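Local coordinates for cellulosomal scaffoldin adaptor protein B (Acetivibrio cellulolyticus, PDB 4U3S), which serves as a cellulosome scaffoldin, this piece being its third type II cohesin domain, a module of the family that binds dockerins, at residues Leu145-Trp148 with Tyr149-Ile153. Residues are numbered along the deposited sequence; the frame is centred on the assembly and turned at random.
Sequences LFNW and YGNRI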
loop_
_atom_site.group_PDB
_atom_site.type_symbol
_atom_site.label_atom_id
_atom_site.label_comp_id
_atom_site.label_asym_id
_atom_site.label_seq_id
_atom_site.Cartn_x
_atom_site.Cartn_y
_atom_site.Cartn_z
ATOM N N LEU A 145 -8.585 -6.413 7.376
ATOM C CA LEU A 145 -8.218 -6.426 8.789
ATOM C C LEU A 145 -7.184 -7.508 9.017
ATOM O O LEU A 145 -7.168 -8.520 8.301
ATOM C CB LEU A 145 -9.448 -6.679 9.666
ATOM C CG LEU A 145 -10.629 -5.763 9.354
ATOM C CD1 LEU A 145 -11.830 -6.187 10.190
ATOM C CD2 LEU A 145 -10.270 -4.294 9.577
ATOM N N PHE A 146 -6.323 -7.302 10.024
ATOM C CA PHE A 146 -5.170 -8.167 10.259
ATOM C C PHE A 146 -5.063 -8.547 11.728
ATOM O O PHE A 146 -5.510 -7.806 12.588
ATOM C CB PHE A 146 -3.888 -7.444 9.822
ATOM C CG PHE A 146 -3.852 -7.163 8.336
ATOM C CD1 PHE A 146 -4.488 -6.053 7.825
ATOM C CD2 PHE A 146 -3.232 -8.019 7.468
ATOM C CE1 PHE A 146 -4.501 -5.813 6.457
ATOM C CE2 PHE A 146 -3.222 -7.763 6.092
ATOM C CZ PHE A 146 -3.860 -6.668 5.596
ATOM N N ASN A 147 -4.467 -9.708 11.995
ATOM C CA ASN A 147 -4.293 -10.162 13.359
ATOM C C ASN A 147 -2.833 -10.054 13.769
ATOM O O ASN A 147 -1.954 -9.698 12.951
ATOM C CB ASN A 147 -4.823 -11.568 13.544
ATOM C CG ASN A 147 -4.061 -12.601 12.744
ATOM O OD1 ASN A 147 -2.870 -12.456 12.478
ATOM N ND2 ASN A 147 -4.748 -13.694 12.393
ATOM N N TRP A 148 -2.563 -10.365 15.031
ATOM C CA TRP A 148 -1.247 -10.121 15.573
ATOM C C TRP A 148 -0.205 -11.170 15.218
ATOM O O TRP A 148 0.949 -11.066 15.655
ATOM C CB TRP A 148 -1.303 -9.887 17.068
ATOM C CG TRP A 148 -1.744 -11.047 17.956
ATOM C CD1 TRP A 148 -1.904 -12.355 17.640
ATOM C CD2 TRP A 148 -2.003 -10.935 19.353
ATOM N NE1 TRP A 148 -2.267 -13.082 18.770
ATOM C CE2 TRP A 148 -2.320 -12.220 19.834
ATOM C CE3 TRP A 148 -1.965 -9.865 20.250
ATOM C CZ2 TRP A 148 -2.642 -12.451 21.167
ATOM C CZ3 TRP A 148 -2.286 -10.097 21.572
ATOM C CH2 TRP A 148 -2.629 -11.376 22.014
ATOM N N TYR A 149 -0.577 -12.140 14.389
ATOM C CA TYR A 149 0.416 -12.990 13.762
ATOM C C TYR A 149 0.851 -12.399 12.432
ATOM O O TYR A 149 1.747 -12.917 11.792
ATOM C CB TYR A 149 -0.153 -14.382 13.545
ATOM C CG TYR A 149 -0.257 -15.164 14.830
ATOM C CD1 TYR A 149 0.894 -15.633 15.471
ATOM C CD2 TYR A 149 -1.483 -15.448 15.390
ATOM C CE1 TYR A 149 0.820 -16.385 16.639
ATOM C CE2 TYR A 149 -1.579 -16.199 16.561
ATOM C CZ TYR A 149 -0.423 -16.654 17.183
ATOM O OH TYR A 149 -0.505 -17.399 18.344
ATOM N N GLY A 150 0.196 -11.324 12.028
ATOM C CA GLY A 150 0.552 -10.586 10.821
ATOM C C GLY A 150 -0.282 -10.989 9.615
ATOM O O GLY A 150 0.036 -10.593 8.474
ATOM N N ASN A 151 -1.335 -11.767 9.842
ATOM C CA ASN A 151 -2.120 -12.315 8.740
ATOM C C ASN A 151 -3.405 -11.565 8.467
ATOM O O ASN A 151 -4.070 -11.076 9.374
ATOM C CB ASN A 151 -2.442 -13.781 9.020
ATOM C CG ASN A 151 -1.212 -14.644 8.971
ATOM O OD1 ASN A 151 -0.398 -14.508 8.056
ATOM N ND2 ASN A 151 -1.060 -15.539 9.950
ATOM N N ARG A 152 -3.782 -11.513 7.193
ATOM C CA ARG A 152 -5.072 -10.937 6.835
ATOM C C ARG A 152 -6.169 -11.868 7.354
ATOM O O ARG A 152 -6.058 -13.094 7.248
ATOM C CB ARG A 152 -5.157 -10.737 5.320
ATOM C CG ARG A 152 -6.397 -10.013 4.843
ATOM C CD ARG A 152 -6.249 -9.567 3.397
ATOM N NE ARG A 152 -5.861 -10.677 2.535
ATOM C CZ ARG A 152 -6.690 -11.561 1.998
ATOM N NH1 ARG A 152 -7.997 -11.544 2.272
ATOM N NH2 ARG A 152 -6.203 -12.503 1.190
ATOM N N ILE A 153 -7.211 -11.275 7.915
ATOM C CA ILE A 153 -8.365 -11.998 8.408
ATOM C C ILE A 153 -9.296 -12.082 7.208
ATOM O O ILE A 153 -9.745 -11.083 6.700
ATOM C CB ILE A 153 -9.011 -11.253 9.597
ATOM C CG1 ILE A 153 -8.014 -11.181 10.771
ATOM C CG2 ILE A 153 -10.330 -11.898 10.009
ATOM C CD1 ILE A 153 -8.427 -10.249 11.882
HETATM O O HOH W 1 -9.931 -8.618 5.824
HETATM O O HOH W 2 -2.736 -15.815 19.801
#
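The side-chain oxygen OD1 of N147 is gripped by two backbone N-H groups: Y149 N at 3.0 Å and N151 N at 3.1 Å. They reach it from opposite faces of the amide plane, neither along a lone pair. CG of N147 sits between its own backbone N and carbonyl carbon (chi1 65°), which folds the amide back over the turn. G150 N donates to N147 O (2.8 Å), closing a type I beta turn from N147 to G150. G150 has a positive phi (97°), which suits glycine. This is the tip of the beta hairpin joining strands 143-147 and 152-153, at the edge of an antiparallel sheet of the cohesin fold. N147 N donates to N151 O, and I153 N to L145 O at 2.8 Å. On one face of the hairpin, CE2 of F146 lies 3.6 Å from CB of R152; outside the hairpin, R152 NE pairs in a salt bridge with an acidic side chain on the chain of another protein. At the turn, W148 sets its indole edge against the face of the Y149 ring, T-shaped with planes at 90°, and a water links W148 NE1 to Y149 OH.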